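Local atomic coordinates of CrtC domain-containing protein (Fusarium vanettenii 77-13-4, PDB entry 7A0Q), a protein that probably adds water to the isoflavonoid kievitone, as a fungal hydratase built from lipocalin-like domains. Residues Ala235-Asp240 with Leu262-Thr267; Leu285-Lys290 with Val339-Ser344. One frame throughout, in Å; residues are numbered along the deposited sequence.

Contact 1 of 2, residues Ala235-Asp240 with Leu262-Thr267; sequences AWIFSD and LPLEFT. With NAG (2-acetamido-2-deoxy-beta-D-glucopyranose), chain C.
Ile-237 packs against Leu-264 and Phe-266. The strand axes of the two segments approach to 8.7 Å at 60°, and no hydrogen bond joins them. The contact is made by apolar side chains alone. From Ile-237, CB lies above one face of the Phe-266 ring, 4.2 Å from its plane and displaced toward the rim. CG1 of Ile-237 meets Leu-264 CD1 at 3.8 Å and also reaches Phe-266 CB. The other branch, Ile-237 CG2, lies 3.8 Å from Phe-266 CD2. Ile-237 CG2 is also 3.6 Å from C8, the acetyl methyl of the glycan NAG. The tip, Ile-237 CD1, rests 3.8 Å from Phe-266 CD1. With CG2 opposite the backbone N and CG1 beside it (chi1 -52°), the two branches lie side by side over one face of the phenyl ring, CG1 and CD1 toward Phe-266 CD1 and CG2 toward CD2. Leu-264 crosses Ile-237 at about a right angle. Its two methyls serve different partners: CD1 meets Ile-237, and CD2 meets Ala-235 CB at 3.8 Å. Leu-289 of strand 282-291 touches both Leu-264 and Phe-266. Trp-236 points the other way, and its NE1 is hydrogen-bonded to Glu-175. Strand 245-253 lies between the two strands in the sheet, so these residues meet by pointing inward from strands that are not sheet neighbours. This is apolar packing inside an eight-stranded antiparallel barrel, the fold of the lipocalin-like domain in the calycin clan.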
ATOM      1  N   ALA A 235       9.021  -2.535  -2.158  1.00 13.32           N
ATOM      2  CA  ALA A 235      10.371  -2.455  -1.605  1.00 13.55           C
ATOM      3  C   ALA A 235      10.321  -2.146  -0.118  1.00 14.36           C
ATOM      4  O   ALA A 235       9.631  -1.214   0.304  1.00 15.24           O
ATOM      5  CB  ALA A 235      11.193  -1.377  -2.327  1.00 15.71           C
ATOM      6  N   TRP A 236      11.109  -2.887   0.663  1.00 14.25           N
ATOM      7  CA  TRP A 236      11.138  -2.745   2.116  1.00 13.71           C
ATOM      8  C   TRP A 236      12.532  -2.360   2.596  1.00 13.37           C
ATOM      9  O   TRP A 236      13.530  -2.953   2.172  1.00 14.65           O
ATOM     10  CB  TRP A 236      10.754  -4.053   2.813  1.00 15.20           C
ATOM     11  CG  TRP A 236       9.295  -4.427   2.746  1.00 15.43           C
ATOM     12  CD1 TRP A 236       8.697  -5.212   1.810  1.00 14.05           C
ATOM     13  CD2 TRP A 236       8.287  -4.082   3.698  1.00 16.14           C
ATOM     14  NE1 TRP A 236       7.348  -5.356   2.102  1.00 13.36           N
ATOM     15  CE2 TRP A 236       7.076  -4.669   3.260  1.00 14.15           C
ATOM     16  CE3 TRP A 236       8.283  -3.311   4.870  1.00 16.69           C
ATOM     17  CZ2 TRP A 236       5.883  -4.525   3.967  1.00 14.79           C
ATOM     18  CZ3 TRP A 236       7.101  -3.176   5.571  1.00 15.71           C
ATOM     19  CH2 TRP A 236       5.913  -3.777   5.116  1.00 14.49           C
ATOM     20  N   ILE A 237      12.588  -1.422   3.545  1.00 14.28           N
ATOM     21  CA  ILE A 237      13.844  -1.049   4.209  1.00 13.85           C
ATOM     22  C   ILE A 237      13.582  -0.980   5.710  1.00 15.09           C
ATOM     23  O   ILE A 237      12.688  -0.254   6.153  1.00 15.04           O
ATOM     24  CB  ILE A 237      14.394   0.294   3.700  1.00 17.04           C
ATOM     25  CG1 ILE A 237      14.478   0.308   2.173  1.00 14.60           C
ATOM     26  CG2 ILE A 237      15.767   0.563   4.314  1.00 17.88           C
ATOM     27  CD1 ILE A 237      13.257   0.934   1.520  1.00 17.11           C
ATOM     28  N   PHE A 238      14.362  -1.730   6.492  1.00 15.84           N
ATOM     29  CA  PHE A 238      14.265  -1.677   7.953  1.00 15.42           C
ATOM     30  C   PHE A 238      15.422  -2.468   8.539  1.00 18.87           C
ATOM     31  O   PHE A 238      16.038  -3.290   7.863  1.00 17.23           O
ATOM     32  CB  PHE A 238      12.924  -2.217   8.487  1.00 14.89           C
ATOM     33  CG  PHE A 238      12.599  -3.623   8.029  1.00 15.43           C
ATOM     34  CD1 PHE A 238      13.097  -4.724   8.714  1.00 15.68           C
ATOM     35  CD2 PHE A 238      11.781  -3.839   6.921  1.00 16.30           C
ATOM     36  CE1 PHE A 238      12.807  -6.018   8.312  1.00 16.77           C
ATOM     37  CE2 PHE A 238      11.485  -5.141   6.500  1.00 18.21           C
ATOM     38  CZ  PHE A 238      11.992  -6.231   7.199  1.00 18.00           C
ATOM     39  N   SER A 239      15.697  -2.223   9.816  1.00 18.93           N
ATOM     40  CA  SER A 239      16.753  -2.951  10.507  1.00 16.42           C
ATOM     41  C   SER A 239      16.212  -4.217  11.152  1.00 20.21           C
ATOM     42  O   SER A 239      15.082  -4.245  11.653  1.00 18.48           O
ATOM     43  CB  SER A 239      17.391  -2.071  11.579  1.00 21.23           C
ATOM     44  OG  SER A 239      17.953  -0.907  11.012  1.00 27.89           O
ATOM     45  N   ASP A 240      17.037  -5.262  11.148  1.00 19.09           N
ATOM     46  CA  ASP A 240      16.734  -6.499  11.855  1.00 19.27           C
ATOM     47  C   ASP A 240      17.667  -6.588  13.056  1.00 22.03           C
ATOM     48  O   ASP A 240      18.818  -7.022  12.911  1.00 21.68           O
ATOM     49  CB  ASP A 240      16.923  -7.712  10.935  1.00 19.66           C
ATOM     50  CG  ASP A 240      16.599  -9.023  11.622  1.00 20.60           C
ATOM     51  OD1 ASP A 240      16.467  -9.051  12.867  1.00 21.51           O
ATOM     52  OD2 ASP A 240      16.468 -10.046  10.919  1.00 20.20           O
ATOM     53  N   LEU A 262      15.717  -8.341  -5.238  1.00 14.71           N
ATOM     54  CA  LEU A 262      16.971  -7.624  -5.462  1.00 15.74           C
ATOM     55  C   LEU A 262      17.325  -6.758  -4.263  1.00 16.47           C
ATOM     56  O   LEU A 262      16.464  -6.061  -3.721  1.00 17.06           O
ATOM     57  CB  LEU A 262      16.878  -6.727  -6.712  1.00 15.14           C
ATOM     58  CG  LEU A 262      16.342  -7.394  -7.985  1.00 15.05           C
ATOM     59  CD1 LEU A 262      16.178  -6.366  -9.099  1.00 20.55           C
ATOM     60  CD2 LEU A 262      17.272  -8.516  -8.427  1.00 16.95           C
ATOM     61  N   PRO A 263      18.584  -6.777  -3.828  1.00 15.70           N
ATOM     62  CA  PRO A 263      19.023  -5.817  -2.808  1.00 16.07           C
ATOM     63  C   PRO A 263      18.950  -4.393  -3.336  1.00 16.30           C
ATOM     64  O   PRO A 263      19.032  -4.149  -4.541  1.00 17.80           O
ATOM     65  CB  PRO A 263      20.480  -6.222  -2.533  1.00 17.93           C
ATOM     66  CG  PRO A 263      20.643  -7.592  -3.102  1.00 24.81           C
ATOM     67  CD  PRO A 263      19.670  -7.670  -4.257  1.00 16.53           C
ATOM     68  N   LEU A 264      18.833  -3.437  -2.414  1.00 16.05           N
ATOM     69  CA  LEU A 264      18.849  -2.027  -2.793  1.00 17.31           C
ATOM     70  C   LEU A 264      19.615  -1.207  -1.759  1.00 16.62           C
ATOM     71  O   LEU A 264      19.819  -1.627  -0.620  1.00 17.67           O
ATOM     72  CB  LEU A 264      17.427  -1.457  -2.982  1.00 18.30           C
ATOM     73  CG  LEU A 264      16.489  -1.390  -1.771  1.00 15.22           C
ATOM     74  CD1 LEU A 264      16.737  -0.178  -0.877  1.00 15.71           C
ATOM     75  CD2 LEU A 264      15.032  -1.411  -2.232  1.00 16.73           C
ATOM     76  N   GLU A 265      20.042  -0.025  -2.187  1.00 18.36           N
ATOM     77  CA  GLU A 265      20.609   0.986  -1.302  1.00 21.21           C
ATOM     78  C   GLU A 265      19.589   2.104  -1.135  1.00 19.30           C
ATOM     79  O   GLU A 265      19.031   2.587  -2.124  1.00 20.24           O
ATOM     80  CB  GLU A 265      21.925   1.535  -1.864  1.00 21.38           C
ATOM     81  CG  GLU A 265      22.998   0.481  -2.024  1.00 26.51           C
ATOM     82  CD  GLU A 265      24.266   1.030  -2.649  1.00 41.49           C
ATOM     83  OE1 GLU A 265      24.370   2.266  -2.798  1.00 42.39           O
ATOM     84  OE2 GLU A 265      25.154   0.220  -2.985  1.00 39.24           O
ATOM     85  N   PHE A 266      19.368   2.521   0.112  1.00 19.22           N
ATOM     86  CA  PHE A 266      18.305   3.446   0.481  1.00 21.00           C
ATOM     87  C   PHE A 266      18.921   4.709   1.060  1.00 20.43           C
ATOM     88  O   PHE A 266      19.741   4.628   1.976  1.00 21.84           O
ATOM     89  CB  PHE A 266      17.378   2.777   1.503  1.00 21.95           C
ATOM     90  CG  PHE A 266      16.451   3.718   2.236  1.00 20.32           C
ATOM     91  CD1 PHE A 266      15.244   4.117   1.670  1.00 19.87           C
ATOM     92  CD2 PHE A 266      16.747   4.132   3.531  1.00 20.59           C
ATOM     93  CE1 PHE A 266      14.378   4.950   2.363  1.00 21.46           C
ATOM     94  CE2 PHE A 266      15.883   4.966   4.227  1.00 24.05           C
ATOM     95  CZ  PHE A 266      14.700   5.369   3.651  1.00 22.18           C
ATOM     96  N   THR A 267      18.528   5.865   0.535  1.00 20.58           N
ATOM     97  CA  THR A 267      19.018   7.147   1.045  1.00 22.70           C
ATOM     98  C   THR A 267      17.839   8.066   1.314  1.00 19.59           C
ATOM     99  O   THR A 267      17.206   8.555   0.355  1.00 22.88           O
ATOM    100  CB  THR A 267      19.982   7.809   0.067  1.00 24.53           C
ATOM    101  OG1 THR A 267      21.106   6.949  -0.153  1.00 24.35           O
ATOM    102  CG2 THR A 267      20.489   9.144   0.646  1.00 27.50           C
TER
HETATM  103  C1  NAG C   1      14.051   4.130  11.199  1.00 22.12           C
HETATM  104  C2  NAG C   1      14.517   4.657   9.853  1.00 21.98           C
HETATM  105  C3  NAG C   1      15.917   5.263   9.978  1.00 19.98           C
HETATM  106  C4  NAG C   1      16.005   6.267  11.121  1.00 26.40           C
HETATM  107  C5  NAG C   1      15.410   5.714  12.408  1.00 23.96           C
HETATM  108  C6  NAG C   1      15.238   6.778  13.465  1.00 27.91           C
HETATM  109  C7  NAG C   1      13.782   3.621   7.747  1.00 21.58           C
HETATM  110  C8  NAG C   1      13.985   2.477   6.806  1.00 24.00           C
HETATM  111  N2  NAG C   1      14.533   3.605   8.849  1.00 21.65           N
HETATM  112  O3  NAG C   1      16.244   5.896   8.746  1.00 23.45           O
HETATM  113  O4  NAG C   1      17.380   6.523  11.386  1.00 30.57           O
HETATM  114  O5  NAG C   1      14.098   5.182  12.167  1.00 24.44           O
HETATM  115  O6  NAG C   1      14.408   7.829  12.988  1.00 27.30           O
HETATM  116  O7  NAG C   1      12.959   4.505   7.531  1.00 22.65           O

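Contact 2 of 2, residues Leu285-Lys290 with Val339-Ser344; sequences LDWKLK and VEIVYS. With NAG (2-acetamido-2-deoxy-beta-D-glucopyranose), chain C; IMD (imidazole), chain F.
Trp-287 and Val-339 face each other with CA atoms 9.8 Å apart, on strands 282-291 and 331-343, and no backbone hydrogen bond links the segments. Both strands belong to the closed antiparallel barrel of the lipocalin-like domain. Strands 295-308 and 317-328 separate them in the sheet, so the side chains meet across its interior. The indole points its six-membered end at the opposite strand. Val-339 lays both methyls over one face of the indole, near the rim of the six-membered ring: CG1 is 3.7 Å from Trp-287 CH2, and CG2 lies toward CZ2. The backbone N of Leu-285 lies over the other face. Ile-341 arrives obliquely, near the indole plane, and its CD1 touches the edge at Trp-287 CZ2, 3.8 Å away. Its extended chain (chi2 176°) carries that methyl out to the ring. Phe-222 of strand 218-225 adds an edge-to-face ring contact to Trp-287. Glu-340 points to the other side of its strand. Its OE2 accepts a hydrogen bond of 2.6 Å from N1 of a bound imidazole, probably from the crystallisation liquor, and another from Trp-219 NE1. Asp-206 also bonds that imidazole. Further along, the Tyr-343 hydroxyl reaches the glycan: OH and O6 of NAG are hydrogen-bonded at 2.7 Å, with O6 in the plane of the phenol ring.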
ATOM      1  N   LEU A 285      11.182  13.803   2.895  1.00 20.76           N
ATOM      2  CA  LEU A 285      10.221  13.950   1.804  1.00 23.69           C
ATOM      3  C   LEU A 285      10.820  13.673   0.428  1.00 20.85           C
ATOM      4  O   LEU A 285      10.134  13.854  -0.579  1.00 24.11           O
ATOM      5  CB  LEU A 285       9.590  15.346   1.821  1.00 26.53           C
ATOM      6  CG  LEU A 285       8.634  15.636   2.974  1.00 24.05           C
ATOM      7  CD1 LEU A 285       7.973  16.986   2.765  1.00 23.17           C
ATOM      8  CD2 LEU A 285       7.560  14.544   3.101  1.00 21.91           C
ATOM      9  N   ASP A 286      12.075  13.236   0.356  1.00 21.45           N
ATOM     10  CA  ASP A 286      12.686  12.804  -0.893  1.00 21.76           C
ATOM     11  C   ASP A 286      13.593  11.626  -0.583  1.00 20.99           C
ATOM     12  O   ASP A 286      14.036  11.456   0.550  1.00 22.52           O
ATOM     13  CB  ASP A 286      13.488  13.931  -1.572  1.00 24.17           C
ATOM     14  CG  ASP A 286      12.623  15.135  -1.909  1.00 27.37           C
ATOM     15  OD1 ASP A 286      12.048  15.172  -3.016  1.00 26.44           O
ATOM     16  OD2 ASP A 286      12.501  16.034  -1.055  1.00 27.47           O
ATOM     17  N   TRP A 287      13.847  10.802  -1.601  1.00 19.55           N
ATOM     18  CA  TRP A 287      14.622   9.579  -1.419  1.00 23.86           C
ATOM     19  C   TRP A 287      15.400   9.270  -2.688  1.00 18.63           C
ATOM     20  O   TRP A 287      15.034   9.687  -3.791  1.00 20.66           O
ATOM     21  CB  TRP A 287      13.728   8.363  -1.073  1.00 20.87           C
ATOM     22  CG  TRP A 287      12.886   8.542   0.146  1.00 21.92           C
ATOM     23  CD1 TRP A 287      13.166   8.114   1.410  1.00 20.27           C
ATOM     24  CD2 TRP A 287      11.624   9.207   0.217  1.00 20.43           C
ATOM     25  NE1 TRP A 287      12.159   8.485   2.267  1.00 21.23           N
ATOM     26  CE2 TRP A 287      11.198   9.156   1.559  1.00 18.04           C
ATOM     27  CE3 TRP A 287      10.810   9.841  -0.726  1.00 18.34           C
ATOM     28  CZ2 TRP A 287       9.997   9.726   1.985  1.00 20.32           C
ATOM     29  CZ3 TRP A 287       9.618  10.401  -0.302  1.00 18.76           C
ATOM     30  CH2 TRP A 287       9.223  10.338   1.043  1.00 17.94           C
ATOM     31  N   LYS A 288      16.465   8.492  -2.517  1.00 20.74           N
ATOM     32  CA  LYS A 288      17.109   7.789  -3.613  1.00 21.67           C
ATOM     33  C   LYS A 288      17.082   6.294  -3.330  1.00 20.30           C
ATOM     34  O   LYS A 288      17.298   5.867  -2.190  1.00 22.03           O
ATOM     35  CB  LYS A 288      18.559   8.262  -3.812  1.00 24.24           C
ATOM     36  CG  LYS A 288      18.665   9.607  -4.525  1.00 34.47           C
ATOM     37  CD  LYS A 288      20.115  10.011  -4.777  1.00 41.15           C
ATOM     38  CE  LYS A 288      20.327  11.499  -4.533  1.00 50.64           C
ATOM     39  NZ  LYS A 288      21.502  12.041  -5.280  1.00 56.42           N
ATOM     40  N   LEU A 289      16.817   5.505  -4.374  1.00 21.35           N
ATOM     41  CA  LEU A 289      16.933   4.054  -4.321  1.00 21.06           C
ATOM     42  C   LEU A 289      17.836   3.600  -5.452  1.00 19.81           C
ATOM     43  O   LEU A 289      17.659   4.023  -6.597  1.00 25.22           O
ATOM     44  CB  LEU A 289      15.576   3.362  -4.460  1.00 22.63           C
ATOM     45  CG  LEU A 289      14.516   3.648  -3.399  1.00 19.85           C
ATOM     46  CD1 LEU A 289      13.151   3.134  -3.864  1.00 22.01           C
ATOM     47  CD2 LEU A 289      14.887   3.025  -2.066  1.00 21.71           C
ATOM     48  N   LYS A 290      18.782   2.732  -5.134  1.00 18.79           N
ATOM     49  CA  LYS A 290      19.618   2.071  -6.130  1.00 20.90           C
ATOM     50  C   LYS A 290      19.290   0.589  -6.015  1.00 21.34           C
ATOM     51  O   LYS A 290      19.684  -0.047  -5.036  1.00 20.25           O
ATOM     52  CB  LYS A 290      21.092   2.348  -5.846  1.00 24.74           C
ATOM     53  CG  LYS A 290      22.082   1.610  -6.704  1.00 37.20           C
ATOM     54  CD  LYS A 290      23.411   2.356  -6.736  1.00 41.66           C
ATOM     55  CE  LYS A 290      24.254   1.911  -7.912  1.00 48.17           C
ATOM     56  NZ  LYS A 290      23.416   1.769  -9.132  1.00 51.10           N
ATOM     57  N   VAL A 339       4.790   5.983  -0.764  1.00 14.98           N
ATOM     58  CA  VAL A 339       5.755   5.689   0.286  1.00 15.93           C
ATOM     59  C   VAL A 339       5.003   5.562   1.601  1.00 16.75           C
ATOM     60  O   VAL A 339       4.121   6.377   1.911  1.00 15.92           O
ATOM     61  CB  VAL A 339       6.866   6.751   0.379  1.00 18.42           C
ATOM     62  CG1 VAL A 339       6.300   8.113   0.742  1.00 20.16           C
ATOM     63  CG2 VAL A 339       7.902   6.300   1.394  1.00 18.28           C
ATOM     64  N   GLU A 340       5.313   4.509   2.349  1.00 15.66           N
ATOM     65  CA  GLU A 340       4.823   4.337   3.707  1.00 14.81           C
ATOM     66  C   GLU A 340       5.991   4.461   4.672  1.00 18.76           C
ATOM     67  O   GLU A 340       7.026   3.813   4.480  1.00 17.19           O
ATOM     68  CB  GLU A 340       4.139   2.981   3.871  1.00 17.10           C
ATOM     69  CG  GLU A 340       3.827   2.637   5.305  1.00 16.38           C
ATOM     70  CD  GLU A 340       3.115   1.318   5.418  1.00 19.81           C
ATOM     71  OE1 GLU A 340       1.871   1.316   5.315  1.00 19.15           O
ATOM     72  OE2 GLU A 340       3.785   0.281   5.584  1.00 18.60           O
ATOM     73  N   ILE A 341       5.835   5.305   5.690  1.00 19.46           N
ATOM     74  CA  ILE A 341       6.819   5.438   6.758  1.00 18.92           C
ATOM     75  C   ILE A 341       6.108   5.148   8.063  1.00 16.46           C
ATOM     76  O   ILE A 341       5.167   5.863   8.436  1.00 17.88           O
ATOM     77  CB  ILE A 341       7.468   6.828   6.797  1.00 18.92           C
ATOM     78  CG1 ILE A 341       7.991   7.222   5.415  1.00 21.28           C
ATOM     79  CG2 ILE A 341       8.606   6.826   7.801  1.00 20.75           C
ATOM     80  CD1 ILE A 341       8.570   8.633   5.365  1.00 26.22           C
ATOM     81  N   VAL A 342       6.541   4.096   8.748  1.00 15.87           N
ATOM     82  CA  VAL A 342       5.871   3.614   9.948  1.00 16.28           C
ATOM     83  C   VAL A 342       6.900   3.432  11.051  1.00 16.76           C
ATOM     84  O   VAL A 342       7.984   2.896  10.809  1.00 19.48           O
ATOM     85  CB  VAL A 342       5.121   2.286   9.702  1.00 17.99           C
ATOM     86  CG1 VAL A 342       4.702   1.641  11.034  1.00 18.82           C
ATOM     87  CG2 VAL A 342       3.908   2.516   8.806  1.00 19.09           C
ATOM     88  N   TYR A 343       6.551   3.890  12.251  1.00 20.31           N
ATOM     89  CA  TYR A 343       7.231   3.542  13.491  1.00 18.14           C
ATOM     90  C   TYR A 343       6.288   2.670  14.308  1.00 18.70           C
ATOM     91  O   TYR A 343       5.166   3.090  14.623  1.00 20.14           O
ATOM     92  CB  TYR A 343       7.616   4.805  14.270  1.00 18.03           C
ATOM     93  CG  TYR A 343       8.750   5.554  13.622  1.00 19.74           C
ATOM     94  CD1 TYR A 343       8.548   6.327  12.480  1.00 20.72           C
ATOM     95  CD2 TYR A 343      10.036   5.472  14.138  1.00 19.48           C
ATOM     96  CE1 TYR A 343       9.603   6.994  11.867  1.00 23.21           C
ATOM     97  CE2 TYR A 343      11.089   6.128  13.534  1.00 20.06           C
ATOM     98  CZ  TYR A 343      10.875   6.896  12.416  1.00 20.56           C
ATOM     99  OH  TYR A 343      11.942   7.541  11.839  1.00 22.22           O
ATOM    100  N   SER A 344       6.720   1.452  14.629  1.00 19.84           N
ATOM    101  CA  SER A 344       5.939   0.646  15.557  1.00 19.75           C
ATOM    102  C   SER A 344       6.197   1.062  16.992  1.00 24.92           C
ATOM    103  O   SER A 344       5.405   0.725  17.877  1.00 24.83           O
ATOM    104  CB  SER A 344       6.234  -0.846  15.374  1.00 21.88           C
ATOM    105  OG  SER A 344       7.558  -1.158  15.779  1.00 23.29           O
TER
HETATM  106  C1  NAG C   1      14.051   4.130  11.199  1.00 22.12           C
HETATM  107  C2  NAG C   1      14.517   4.657   9.853  1.00 21.98           C
HETATM  108  C3  NAG C   1      15.917   5.263   9.978  1.00 19.98           C
HETATM  109  C4  NAG C   1      16.005   6.267  11.121  1.00 26.40           C
HETATM  110  C5  NAG C   1      15.410   5.714  12.408  1.00 23.96           C
HETATM  111  C6  NAG C   1      15.238   6.778  13.465  1.00 27.91           C
HETATM  112  C7  NAG C   1      13.782   3.621   7.747  1.00 21.58           C
HETATM  113  C8  NAG C   1      13.985   2.477   6.806  1.00 24.00           C
HETATM  114  N2  NAG C   1      14.533   3.605   8.849  1.00 21.65           N
HETATM  115  O3  NAG C   1      16.244   5.896   8.746  1.00 23.45           O
HETATM  116  O4  NAG C   1      17.380   6.523  11.386  1.00 30.57           O
HETATM  117  O5  NAG C   1      14.098   5.182  12.167  1.00 24.44           O
HETATM  118  O6  NAG C   1      14.408   7.829  12.988  1.00 27.30           O
HETATM  119  O7  NAG C   1      12.959   4.505   7.531  1.00 22.65           O
HETATM  120  N1  IMD F 403       2.611  -1.441   3.995  1.00 23.90           N
HETATM  121  C2  IMD F 403       2.964  -2.504   3.237  1.00 22.73           C
HETATM  122  N3  IMD F 403       1.902  -2.840   2.462  1.00 23.47           N
HETATM  123  C4  IMD F 403       0.895  -1.990   2.726  1.00 26.41           C
HETATM  124  C5  IMD F 403       1.340  -1.105   3.690  1.00 25.05           C

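Contacts 1 and 2 lie in one barrel, with centres about 10 Å apart. Strands 259-275 and 282-291 are sheet neighbours and join them directly. Glu-265 N lies 2.9 Å from Lys-290 O, and Thr-267 O lies 3.0 Å from Lys-288 N; both are probable hydrogen bonds. Inside, Phe-266 CE1 packs 3.5 Å from Trp-287 CD1, so the apolar groups of the two contacts run together. One NAG spans both contacts and is also hydrogen-bonded to Thr-220 OG1. It is part of the protein's own glycan rather than a substrate. The imidazole near contact 2 is likewise no substrate but a likely crystallisation component.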